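Local coordinates for protein 2,3-dehydroadipyl-CoA hydratase (PDB 4FZW) that catalyses the reversible hydration of 2,3-dehydroadipyl-CoA to 3-hydroxyadipyl-CoA in the bacterial breakdown of phenylacetate, at residues Gln12-Leu17 with Ser49-Val54; Ala32-Leu37 with Gln86-Leu91; Ala43-Thr48 with Ala93-Leu98; Gln145-Ser150 with Ala174-Asp179. One frame throughout, in Å; residues are numbered along the deposited sequence.

Contact 1 (Gln12-Leu17 with Ser49-Val54); sequences QQRVLL and SISVCV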
loop_
_atom_site.group_PDB
_atom_site.type_symbol
_atom_site.label_atom_id
_atom_site.label_comp_id
_atom_site.label_asym_id
_atom_site.label_seq_id
_atom_site.Cartn_x
_atom_site.Cartn_y
_atom_site.Cartn_z
ATOM N N GLN B 12 17.074 31.247 -18.053
ATOM C CA GLN B 12 16.488 31.547 -19.349
ATOM C C GLN B 12 14.994 31.668 -19.180
ATOM O O GLN B 12 14.299 30.661 -19.105
ATOM C CB GLN B 12 16.836 30.468 -20.377
ATOM C CG GLN B 12 18.304 30.430 -20.766
ATOM C CD GLN B 12 18.624 29.306 -21.729
ATOM O OE1 GLN B 12 17.920 28.296 -21.770
ATOM N NE2 GLN B 12 19.688 29.475 -22.507
ATOM N N GLN B 13 14.493 32.893 -19.091
ATOM C CA GLN B 13 13.066 33.089 -18.879
ATOM C C GLN B 13 12.571 32.427 -17.589
ATOM O O GLN B 13 13.041 32.744 -16.490
ATOM C CB GLN B 13 12.277 32.551 -20.074
ATOM C CG GLN B 13 12.510 33.311 -21.368
ATOM C CD GLN B 13 12.126 34.773 -21.263
ATOM O OE1 GLN B 13 11.115 35.113 -20.650
ATOM N NE2 GLN B 13 12.936 35.643 -21.861
ATOM N N ARG B 14 11.608 31.527 -17.728
ATOM C CA ARG B 14 11.033 30.836 -16.592
ATOM C C ARG B 14 11.700 29.475 -16.399
ATOM O O ARG B 14 11.192 28.620 -15.676
ATOM C CB ARG B 14 9.539 30.654 -16.837
ATOM C CG ARG B 14 8.907 31.876 -17.499
ATOM C CD ARG B 14 7.403 31.803 -17.447
ATOM N NE ARG B 14 6.982 31.296 -16.141
ATOM C CZ ARG B 14 6.805 32.052 -15.061
ATOM N NH1 ARG B 14 6.990 33.367 -15.130
ATOM N NH2 ARG B 14 6.432 31.492 -13.917
ATOM N N VAL B 15 12.834 29.270 -17.058
ATOM C CA VAL B 15 13.619 28.052 -16.850
ATOM C C VAL B 15 14.915 28.367 -16.138
ATOM O O VAL B 15 15.657 29.256 -16.551
ATOM C CB VAL B 15 13.917 27.279 -18.169
ATOM C CG1 VAL B 15 14.646 26.014 -17.860
ATOM C CG2 VAL B 15 12.616 26.963 -18.902
ATOM N N LEU B 16 15.166 27.644 -15.055
ATOM C CA LEU B 16 16.385 27.801 -14.279
ATOM C C LEU B 16 17.372 26.685 -14.641
ATOM O O LEU B 16 16.986 25.530 -14.830
ATOM C CB LEU B 16 16.055 27.790 -12.782
ATOM C CG LEU B 16 17.218 27.923 -11.796
ATOM C CD1 LEU B 16 17.816 29.327 -11.835
ATOM C CD2 LEU B 16 16.739 27.560 -10.376
ATOM N N LEU B 17 18.645 27.044 -14.764
ATOM C CA LEU B 17 19.685 26.076 -15.098
ATOM C C LEU B 17 20.757 25.965 -14.018
ATOM O O LEU B 17 21.379 26.956 -13.614
ATOM C CB LEU B 17 20.338 26.411 -16.435
ATOM C CG LEU B 17 21.385 25.413 -16.971
ATOM C CD1 LEU B 17 20.802 23.995 -17.135
ATOM C CD2 LEU B 17 21.986 25.893 -18.297
ATOM N N SER B 49 8.570 33.509 -10.856
ATOM C CA SER B 49 9.080 33.720 -12.206
ATOM C C SER B 49 9.725 32.445 -12.763
ATOM O O SER B 49 10.059 32.384 -13.949
ATOM C CB SER B 49 10.041 34.914 -12.271
ATOM O OG SER B 49 11.305 34.615 -11.710
ATOM N N ILE B 50 9.883 31.424 -11.918
ATOM C CA ILE B 50 10.393 30.129 -12.376
ATOM C C ILE B 50 9.299 29.063 -12.499
ATOM O O ILE B 50 8.412 28.955 -11.638
ATOM C CB ILE B 50 11.505 29.587 -11.469
ATOM C CG1 ILE B 50 12.643 30.601 -11.364
ATOM C CG2 ILE B 50 11.975 28.235 -11.985
ATOM C CD1 ILE B 50 13.769 30.185 -10.454
ATOM N N SER B 51 9.380 28.281 -13.574
ATOM C CA SER B 51 8.396 27.239 -13.891
ATOM C C SER B 51 9.034 25.849 -14.039
ATOM O O SER B 51 8.425 24.838 -13.696
ATOM C CB SER B 51 7.630 27.593 -15.162
ATOM O OG SER B 51 6.852 28.757 -14.968
ATOM N N VAL B 52 10.267 25.808 -14.541
ATOM C CA VAL B 52 11.008 24.557 -14.738
ATOM C C VAL B 52 12.478 24.736 -14.338
ATOM O O VAL B 52 13.039 25.838 -14.441
ATOM C CB VAL B 52 10.974 24.097 -16.222
ATOM C CG1 VAL B 52 11.663 22.746 -16.373
ATOM C CG2 VAL B 52 9.532 24.039 -16.751
ATOM N N CYS B 53 13.094 23.648 -13.885
ATOM C CA CYS B 53 14.535 23.612 -13.707
ATOM C C CYS B 53 15.156 22.579 -14.681
ATOM O O CYS B 53 14.476 21.648 -15.143
ATOM C CB CYS B 53 14.894 23.329 -12.245
ATOM S SG CYS B 53 16.657 23.365 -11.809
ATOM N N VAL B 54 16.426 22.795 -15.023
ATOM C CA VAL B 54 17.211 21.848 -15.789
ATOM C C VAL B 54 18.477 21.662 -14.966
ATOM O O VAL B 54 19.025 22.647 -14.446
ATOM C CB VAL B 54 17.593 22.409 -17.192
ATOM C CG1 VAL B 54 18.666 21.558 -17.868
ATOM C CG2 VAL B 54 16.372 22.547 -18.068
#
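Arg14 lays its guanidinium over the carbonyl of Ser49, whose O sits 3.4 Å from the guanidinium plane and over its centre. In that plane, Ser51 OG takes two side-on bonds, from Arg14 NE at 2.8 Å and from Arg14 NH2 at 3.0 Å. The bend at chi3 (41°) turns NE out of the line of the chain and toward Ser51. Arg14 NH2 also reaches Thr48 O, a combination that suits a long side chain with several N-H groups. An alanine here would probably leave Ser51 OG and Thr48 O without these donors and the turn before the strand less firmly held. Arg14 O is itself gripped twice, by Ser51 N at 2.8 Å and by Val52 N at 3.2 Å. Parallel pairing follows, with Leu16 N bonded to Val52 O and Leu16 O to Val54 N. Val15 CG1 meets Val54 CG2 at 3.9 Å on the face that helix 186-197 packs against through Val15 and Val52. On the other face, Leu16 CD2 lies 4.0 Å from Ile50 CD1, and Leu16, Ile50 and Cys53 touch helix 31-46. Branched aliphatic residues suit a sheet buried on both sides. Strand 15-20, helix 31-46 and strand 52-56 form a beta-alpha-beta unit, here in the crotonase fold of enoyl-CoA hydratases.

Contact 2 (Ala32-Leu37 with Gln86-Leu91); sequences ALLMQL and QLWARL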
loop_
_atom_site.group_PDB
_atom_site.type_symbol
_atom_site.label_atom_id
_atom_site.label_comp_id
_atom_site.label_asym_id
_atom_site.label_seq_id
_atom_site.Cartn_x
_atom_site.Cartn_y
_atom_site.Cartn_z
ATOM N N ALA B 32 28.625 19.833 0.470
ATOM C CA ALA B 32 28.397 21.241 0.196
ATOM C C ALA B 32 27.651 21.420 -1.116
ATOM O O ALA B 32 26.737 22.227 -1.178
ATOM C CB ALA B 32 29.694 22.000 0.191
ATOM N N LEU B 33 28.018 20.658 -2.153
ATOM C CA LEU B 33 27.373 20.784 -3.467
ATOM C C LEU B 33 25.905 20.364 -3.382
ATOM O O LEU B 33 24.988 21.110 -3.754
ATOM C CB LEU B 33 28.118 19.974 -4.526
ATOM C CG LEU B 33 27.629 20.045 -5.985
ATOM C CD1 LEU B 33 27.362 21.478 -6.430
ATOM C CD2 LEU B 33 28.603 19.343 -6.936
ATOM N N LEU B 34 25.690 19.170 -2.860
ATOM C CA LEU B 34 24.356 18.734 -2.501
ATOM C C LEU B 34 23.551 19.802 -1.745
ATOM O O LEU B 34 22.403 20.081 -2.108
ATOM C CB LEU B 34 24.451 17.489 -1.639
ATOM C CG LEU B 34 23.168 16.681 -1.648
ATOM C CD1 LEU B 34 22.878 16.268 -3.082
ATOM C CD2 LEU B 34 23.287 15.479 -0.728
ATOM N N MET B 35 24.127 20.392 -0.695
ATOM C CA MET B 35 23.385 21.390 0.095
ATOM C C MET B 35 23.093 22.657 -0.716
ATOM O O MET B 35 22.012 23.226 -0.613
ATOM C CB MET B 35 24.110 21.739 1.406
ATOM C CG MET B 35 23.511 22.929 2.166
ATOM S SD MET B 35 21.994 22.612 3.140
ATOM C CE MET B 35 22.670 21.665 4.508
ATOM N N GLN B 36 24.053 23.077 -1.533
ATOM C CA GLN B 36 23.855 24.188 -2.457
ATOM C C GLN B 36 22.663 23.933 -3.378
ATOM O O GLN B 36 21.754 24.764 -3.463
ATOM C CB GLN B 36 25.128 24.428 -3.291
ATOM C CG GLN B 36 25.121 25.717 -4.092
ATOM C CD GLN B 36 24.901 26.937 -3.211
ATOM O OE1 GLN B 36 25.647 27.175 -2.265
ATOM N NE2 GLN B 36 23.880 27.716 -3.522
ATOM N N LEU B 37 22.695 22.787 -4.066
ATOM C CA LEU B 37 21.609 22.326 -4.927
ATOM C C LEU B 37 20.249 22.394 -4.230
ATOM O O LEU B 37 19.268 22.892 -4.800
ATOM C CB LEU B 37 21.892 20.893 -5.394
ATOM C CG LEU B 37 20.996 20.269 -6.462
ATOM C CD1 LEU B 37 21.207 20.976 -7.776
ATOM C CD2 LEU B 37 21.278 18.782 -6.599
ATOM N N GLN B 86 18.262 13.696 4.341
ATOM C CA GLN B 86 17.204 14.702 4.386
ATOM C C GLN B 86 17.385 15.726 3.264
ATOM O O GLN B 86 16.426 16.366 2.841
ATOM C CB GLN B 86 17.205 15.415 5.744
ATOM C CG GLN B 86 18.443 16.292 5.912
ATOM C CD GLN B 86 18.496 17.049 7.221
ATOM O OE1 GLN B 86 17.824 16.699 8.205
ATOM N NE2 GLN B 86 19.314 18.103 7.242
ATOM N N LEU B 87 18.617 15.893 2.790
ATOM C CA LEU B 87 18.869 16.746 1.615
ATOM C C LEU B 87 18.278 16.101 0.363
ATOM O O LEU B 87 17.607 16.760 -0.435
ATOM C CB LEU B 87 20.358 16.993 1.423
ATOM C CG LEU B 87 21.133 17.591 2.594
ATOM C CD1 LEU B 87 22.564 17.907 2.161
ATOM C CD2 LEU B 87 20.421 18.836 3.114
ATOM N N TRP B 88 18.508 14.799 0.212
ATOM C CA TRP B 88 17.866 14.027 -0.857
ATOM C C TRP B 88 16.334 14.160 -0.832
ATOM O O TRP B 88 15.719 14.343 -1.882
ATOM C CB TRP B 88 18.314 12.552 -0.817
ATOM C CG TRP B 88 19.748 12.363 -1.292
ATOM C CD1 TRP B 88 20.873 12.301 -0.518
ATOM C CD2 TRP B 88 20.196 12.243 -2.656
ATOM N NE1 TRP B 88 21.988 12.139 -1.308
ATOM C CE2 TRP B 88 21.600 12.099 -2.623
ATOM C CE3 TRP B 88 19.541 12.239 -3.899
ATOM C CZ2 TRP B 88 22.368 11.955 -3.790
ATOM C CZ3 TRP B 88 20.308 12.094 -5.059
ATOM C CH2 TRP B 88 21.705 11.953 -4.991
ATOM N N ALA B 89 15.715 14.096 0.351
ATOM C CA ALA B 89 14.250 14.217 0.432
ATOM C C ALA B 89 13.808 15.640 0.165
ATOM O O ALA B 89 12.710 15.868 -0.327
ATOM C CB ALA B 89 13.695 13.733 1.779
ATOM N N ARG B 90 14.658 16.607 0.487
ATOM C CA ARG B 90 14.320 17.987 0.151
ATOM C C ARG B 90 14.429 18.235 -1.351
ATOM O O ARG B 90 13.652 19.013 -1.894
ATOM C CB ARG B 90 15.153 18.995 0.950
ATOM C CG ARG B 90 14.713 19.119 2.403
ATOM C CD ARG B 90 15.828 19.638 3.278
ATOM N NE ARG B 90 16.025 21.070 3.100
ATOM C CZ ARG B 90 16.797 21.809 3.884
ATOM N NH1 ARG B 90 17.433 21.244 4.906
ATOM N NH2 ARG B 90 16.928 23.105 3.642
ATOM N N LEU B 91 15.382 17.577 -2.015
ATOM C CA LEU B 91 15.498 17.648 -3.493
ATOM C C LEU B 91 14.234 17.132 -4.164
ATOM O O LEU B 91 13.678 17.783 -5.048
ATOM C CB LEU B 91 16.686 16.837 -4.032
ATOM C CG LEU B 91 18.127 17.188 -3.681
ATOM C CD1 LEU B 91 19.053 16.166 -4.317
ATOM C CD2 LEU B 91 18.468 18.595 -4.133
#
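Leu34 reaches across from its helix into the group formed by Leu87, Trp88 and Leu91. Its branches part company there: CD2 lies 3.8 Å from Leu87 CD1 and 3.6 Å from Trp88 NE1, whereas CD1 approaches Leu91 CD1 at 4.0 Å. The leucine side chain runs at about a right angle to that of Trp88. Both Leu34 CD1 and Leu91 CD1 stand over one face of the indole, displaced toward its rim. Further along, Leu37 and Leu91 also meet nearly at right angles, with Leu37 CD2 3.7 Å from Leu91 CD2. This is apolar packing of two helices within the crotonase fold; the axes of segments 32-37 and 86-91, in helices 31-46 and 84-92, approach to 9.8 Å and differ in direction by 31°. An alanine in place of Leu34 would probably open a gap facing Leu87, Trp88 and Leu91, which would lose the contacts of its two methyls. Met35 works at the border of the interface. Bent at chi2 (78°) and again at chi3, its flexible thioether brings Met35 CE to 3.9 Å from Leu87 CD2, the branch that Leu34 does not use. Trp88 suits its place because its broad ring packs on Ala109 and Leu116 of helix 109-116, while NE1 bonds a glycerol, probably from the crystallisation liquor. Beyond the leucines, Arg90 makes a salt bridge to Glu42 of helix 31-46.

Contact 3 (Ala43-Thr48 with Ala93-Leu98); sequences AAATDT and AFNKPL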
loop_
_atom_site.group_PDB
_atom_site.type_symbol
_atom_site.label_atom_id
_atom_site.label_comp_id
_atom_site.label_asym_id
_atom_site.label_seq_id
_atom_site.Cartn_x
_atom_site.Cartn_y
_atom_site.Cartn_z
ATOM N N ALA B 43 14.794 27.732 -3.111
ATOM C CA ALA B 43 14.584 29.129 -3.508
ATOM C C ALA B 43 13.736 29.247 -4.775
ATOM O O ALA B 43 12.837 30.077 -4.843
ATOM C CB ALA B 43 15.903 29.866 -3.663
ATOM N N ALA B 44 14.013 28.399 -5.763
ATOM C CA ALA B 44 13.215 28.320 -6.995
ATOM C C ALA B 44 11.765 27.859 -6.780
ATOM O O ALA B 44 10.857 28.251 -7.515
ATOM C CB ALA B 44 13.906 27.405 -7.997
ATOM N N ALA B 45 11.557 27.014 -5.774
ATOM C CA ALA B 45 10.220 26.506 -5.467
ATOM C C ALA B 45 9.207 27.640 -5.281
ATOM O O ALA B 45 8.034 27.502 -5.631
ATOM C CB ALA B 45 10.260 25.618 -4.234
ATOM N N THR B 46 9.676 28.772 -4.765
ATOM C CA THR B 46 8.778 29.868 -4.398
ATOM C C THR B 46 8.943 31.084 -5.290
ATOM O O THR B 46 8.169 32.031 -5.198
ATOM C CB THR B 46 8.929 30.281 -2.910
ATOM O OG1 THR B 46 10.222 30.858 -2.690
ATOM C CG2 THR B 46 8.791 29.065 -2.030
ATOM N N ASP B 47 9.949 31.069 -6.152
ATOM C CA ASP B 47 10.089 32.143 -7.131
ATOM C C ASP B 47 9.061 31.983 -8.247
ATOM O O ASP B 47 9.176 31.078 -9.055
ATOM C CB ASP B 47 11.501 32.175 -7.713
ATOM C CG ASP B 47 11.668 33.263 -8.758
ATOM O OD1 ASP B 47 10.644 33.852 -9.159
ATOM O OD2 ASP B 47 12.812 33.528 -9.194
ATOM N N THR B 48 8.072 32.874 -8.288
ATOM C CA THR B 48 6.945 32.750 -9.221
ATOM C C THR B 48 7.316 33.114 -10.658
ATOM O O THR B 48 6.484 33.026 -11.573
ATOM C CB THR B 48 5.679 33.554 -8.754
ATOM O OG1 THR B 48 5.985 34.956 -8.685
ATOM C CG2 THR B 48 5.168 33.035 -7.391
ATOM N N ALA B 93 11.347 16.955 -2.985
ATOM C CA ALA B 93 10.153 17.695 -2.612
ATOM C C ALA B 93 10.004 18.940 -3.479
ATOM O O ALA B 93 8.989 19.636 -3.430
ATOM C CB ALA B 93 10.192 18.054 -1.119
ATOM N N PHE B 94 11.018 19.214 -4.290
ATOM C CA PHE B 94 10.915 20.299 -5.247
ATOM C C PHE B 94 9.628 20.088 -6.039
ATOM O O PHE B 94 9.402 19.019 -6.595
ATOM C CB PHE B 94 12.145 20.337 -6.161
ATOM C CG PHE B 94 12.083 21.408 -7.228
ATOM C CD1 PHE B 94 12.172 22.750 -6.896
ATOM C CD2 PHE B 94 11.946 21.071 -8.560
ATOM C CE1 PHE B 94 12.119 23.740 -7.873
ATOM C CE2 PHE B 94 11.893 22.064 -9.550
ATOM C CZ PHE B 94 11.984 23.400 -9.201
ATOM N N ASN B 95 8.780 21.109 -6.077
ATOM C CA ASN B 95 7.410 20.948 -6.556
ATOM C C ASN B 95 7.232 21.285 -8.044
ATOM O O ASN B 95 6.146 21.114 -8.594
ATOM C CB ASN B 95 6.464 21.793 -5.689
ATOM C CG ASN B 95 6.699 23.305 -5.856
ATOM O OD1 ASN B 95 7.767 23.744 -6.269
ATOM N ND2 ASN B 95 5.694 24.094 -5.527
ATOM N N LYS B 96 8.295 21.775 -8.685
ATOM C CA LYS B 96 8.243 22.119 -10.109
ATOM C C LYS B 96 8.965 21.106 -10.999
ATOM O O LYS B 96 9.824 20.359 -10.531
ATOM C CB LYS B 96 8.785 23.527 -10.351
ATOM C CG LYS B 96 7.976 24.617 -9.657
ATOM C CD LYS B 96 8.631 25.983 -9.816
ATOM C CE LYS B 96 8.006 26.982 -8.846
ATOM N NZ LYS B 96 8.502 28.378 -9.050
ATOM N N PRO B 97 8.591 21.062 -12.286
ATOM C CA PRO B 97 9.242 20.138 -13.229
ATOM C C PRO B 97 10.766 20.235 -13.210
ATOM O O PRO B 97 11.342 21.322 -13.200
ATOM C CB PRO B 97 8.686 20.577 -14.577
ATOM C CG PRO B 97 7.270 21.010 -14.213
ATOM C CD PRO B 97 7.406 21.710 -12.875
ATOM N N LEU B 98 11.414 19.079 -13.192
ATOM C CA LEU B 98 12.851 19.011 -13.027
ATOM C C LEU B 98 13.407 18.072 -14.082
ATOM O O LEU B 98 13.115 16.868 -14.093
ATOM C CB LEU B 98 13.197 18.522 -11.616
ATOM C CG LEU B 98 14.645 18.530 -11.126
ATOM C CD1 LEU B 98 15.274 19.905 -11.199
ATOM C CD2 LEU B 98 14.693 17.992 -9.707
HETATM O O HOH W 1 6.473 29.542 -7.141
#
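The Phe94 ring meets the end of helix 31-46 by its edge: Ala45 N lies near the ring plane, 3.9 Å from Phe94 CE1. Pro97 O is also at the edge, in plane, while the backbone N of Lys96 stands 3.6 Å above one face, offset toward the rim. The contact joins two parts of the crotonase fold, the C-terminal end of the helix in the beta-alpha-beta unit and the loop that leads into strand 98-102. Ala44 CB comes to 4.1 Å from the same Phe94 CE1. With CG anti to the backbone N (chi1 177°), the ring is carried to the helix, where it also packs on Leu41. Alanines suit this side, since their single methyl groups let the loop come close to the helix backbone. The flat amide of Asn95 turns its oxygen to the neighbouring methyl, Asn95 OD1 lying 3.7 Å from Ala45 CB.

Lys96 makes the polar link. Its chain, extended beyond CG, runs toward the helix end and delivers the amino group among backbone carbonyls, where a lysine is long enough to reach them. There NZ also bonds Ile50 O, and Asp47 O lies nearby without good bonding geometry. Carbonyls gathered at a helix C-terminus would be expected to favour the charged ammonium. A water accepts from NZ and donates to Ala45 O, bridging loop and helix. In the direct bond, Lys96 NZ lies 2.8 Å from Ala44 O, with a C=O...N angle of 163°.

Contact 4 (Gln145-Ser150 with Ala174-Asp179); sequences QRLIRS and AGLVSD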
loop_
_atom_site.group_PDB
_atom_site.type_symbol
_atom_site.label_atom_id
_atom_site.label_comp_id
_atom_site.label_asym_id
_atom_site.label_seq_id
_atom_site.Cartn_x
_atom_site.Cartn_y
_atom_site.Cartn_z
ATOM N N GLN B 145 15.454 1.842 -5.750
ATOM C CA GLN B 145 14.013 2.025 -5.693
ATOM C C GLN B 145 13.498 2.638 -6.971
ATOM O O GLN B 145 12.511 2.178 -7.545
ATOM C CB GLN B 145 13.645 2.931 -4.509
ATOM C CG GLN B 145 14.043 2.359 -3.155
ATOM C CD GLN B 145 13.427 1.005 -2.918
ATOM O OE1 GLN B 145 12.228 0.819 -3.112
ATOM N NE2 GLN B 145 14.254 0.035 -2.542
ATOM N N ARG B 146 14.172 3.682 -7.428
ATOM C CA ARG B 146 13.675 4.410 -8.572
ATOM C C ARG B 146 14.002 3.708 -9.895
ATOM O O ARG B 146 13.214 3.768 -10.836
ATOM C CB ARG B 146 14.174 5.839 -8.530
ATOM C CG ARG B 146 13.268 6.706 -7.725
ATOM C CD ARG B 146 13.710 8.134 -7.719
ATOM N NE ARG B 146 14.684 8.347 -6.666
ATOM C CZ ARG B 146 14.500 9.164 -5.637
ATOM N NH1 ARG B 146 13.383 9.862 -5.536
ATOM N NH2 ARG B 146 15.442 9.296 -4.720
ATOM N N LEU B 147 15.130 3.011 -9.936
ATOM C CA LEU B 147 15.561 2.349 -11.154
ATOM C C LEU B 147 14.628 1.194 -11.544
ATOM O O LEU B 147 14.191 1.086 -12.708
ATOM C CB LEU B 147 17.021 1.877 -11.030
ATOM C CG LEU B 147 17.662 1.289 -12.298
ATOM C CD1 LEU B 147 17.454 2.201 -13.514
ATOM C CD2 LEU B 147 19.134 1.020 -12.082
ATOM N N ILE B 148 14.302 0.348 -10.569
ATOM C CA ILE B 148 13.472 -0.820 -10.852
ATOM C C ILE B 148 12.071 -0.381 -11.282
ATOM O O ILE B 148 11.431 -1.022 -12.107
ATOM C CB ILE B 148 13.438 -1.791 -9.646
ATOM C CG1 ILE B 148 12.637 -3.049 -9.965
ATOM C CG2 ILE B 148 12.920 -1.094 -8.416
ATOM C CD1 ILE B 148 12.983 -4.217 -9.049
ATOM N N ARG B 149 11.618 0.742 -10.737
ATOM C CA ARG B 149 10.302 1.273 -11.069
ATOM C C ARG B 149 10.192 1.709 -12.530
ATOM O O ARG B 149 9.094 1.794 -13.075
ATOM C CB ARG B 149 9.895 2.403 -10.087
ATOM C CG ARG B 149 9.341 1.856 -8.776
ATOM C CD ARG B 149 8.954 2.957 -7.783
ATOM N NE ARG B 149 8.269 2.418 -6.607
ATOM C CZ ARG B 149 8.882 1.854 -5.566
ATOM N NH1 ARG B 149 10.206 1.752 -5.537
ATOM N NH2 ARG B 149 8.171 1.386 -4.548
ATOM N N SER B 150 11.321 1.973 -13.179
ATOM C CA SER B 150 11.264 2.455 -14.560
ATOM C C SER B 150 11.957 1.570 -15.598
ATOM O O SER B 150 11.764 1.789 -16.767
ATOM C CB SER B 150 11.785 3.890 -14.662
ATOM O OG SER B 150 13.182 3.950 -14.451
ATOM N N ALA B 174 15.194 0.942 -22.298
ATOM C CA ALA B 174 14.779 0.420 -21.015
ATOM C C ALA B 174 13.841 1.415 -20.338
ATOM O O ALA B 174 13.166 1.064 -19.388
ATOM C CB ALA B 174 16.010 0.123 -20.131
ATOM N N GLY B 175 13.787 2.651 -20.838
ATOM C CA GLY B 175 12.903 3.650 -20.263
ATOM C C GLY B 175 13.463 4.423 -19.079
ATOM O O GLY B 175 12.720 5.081 -18.356
ATOM N N LEU B 176 14.775 4.350 -18.875
ATOM C CA LEU B 176 15.466 5.166 -17.861
ATOM C C LEU B 176 15.567 6.611 -18.374
ATOM O O LEU B 176 15.540 7.571 -17.616
ATOM C CB LEU B 176 16.866 4.570 -17.533
ATOM C CG LEU B 176 17.724 5.045 -16.332
ATOM C CD1 LEU B 176 19.038 4.310 -16.289
ATOM C CD2 LEU B 176 18.010 6.537 -16.332
ATOM N N VAL B 177 15.645 6.746 -19.689
ATOM C CA VAL B 177 15.823 8.036 -20.362
ATOM C C VAL B 177 14.744 8.134 -21.431
ATOM O O VAL B 177 14.260 7.126 -21.914
ATOM C CB VAL B 177 17.241 8.102 -21.001
ATOM C CG1 VAL B 177 17.331 9.179 -22.052
ATOM C CG2 VAL B 177 18.299 8.293 -19.919
ATOM N N SER B 178 14.348 9.339 -21.802
ATOM C CA SER B 178 13.287 9.461 -22.792
ATOM C C SER B 178 13.707 10.290 -24.011
ATOM O O SER B 178 12.868 10.701 -24.813
ATOM C CB SER B 178 11.979 9.982 -22.156
ATOM O OG SER B 178 12.145 11.233 -21.508
ATOM N N ASP B 179 15.010 10.512 -24.150
ATOM C CA ASP B 179 15.581 11.264 -25.269
ATOM C C ASP B 179 17.071 11.032 -25.285
ATOM O O ASP B 179 17.720 11.106 -24.231
ATOM C CB ASP B 179 15.330 12.775 -25.140
ATOM C CG ASP B 179 14.155 13.249 -25.966
ATOM O OD1 ASP B 179 13.995 12.792 -27.124
ATOM O OD2 ASP B 179 13.396 14.093 -25.451
#
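Ser150 and Leu176 bury the most surface in this small contact, and Leu147 adds a third part, one helical turn before the serine. Leu147 and Leu176 supply its apolar piece. Leu147 CD1 lies 3.8 Å from Leu176 CD1 and 4.0 Å from Leu176 CG, so a single methyl of the helix residue rests against the outer part of the loop leucine. The two side chains cross obliquely. Leucines suit this place because Leu176 also packs on Val151 and Phe128, and Leu147 on Leu130.

The CB of Ser150 is directed toward the loop, but the part this residue plays is one of packing: no hydrogen bond joins the two segments. Its CB is 4.0 Å from Gly175 O, and its OG is 4.1 Å from the same carbonyl oxygen. A small residue fits where the loop backbone comes so near. Gly175 is the first residue to leave helical geometry after helix 168-173. Its positive phi (86°) would press a side chain against the preceding carbonyl, which favours glycine. A CB at this position would also stand tight against Ser150 O, a second reason for glycine.

Beyond Leu176 the loop turns to the sheet. Ser154 of a second subunit hydrogen-bonds Ser178, and Lys158 of that subunit forms a salt bridge with Asp179. In the crotonase fold, the contact places the start of helix 146-162 against the passage from helix 168-173 to strand 180-181, with Val177 and Ser178 beside strand 119-123.

Contacts 1 and 3 are close neighbours, their centres about 9 Å apart, and they touch directly. Ile50 O lies 2.7 Å from Lys96 NZ, and Arg14 NH2 lies 2.8 Å from Thr48 O, so the strand pair and the helix end share polar partners. Contact 2 uses the same helix 31-46 as contact 3, but farther toward its start, with centres about 14 Å apart. Along the chain, the segments of contacts 1, 2 and 3 alternate with one another. Contact 4 comes later in the sequence and lies across the chain's centre from all three; its nearest atoms are about 5 Å from contact 2. A glycerol beside Trp88, probably from the crystallisation liquor, may mark a pocket at contact 2.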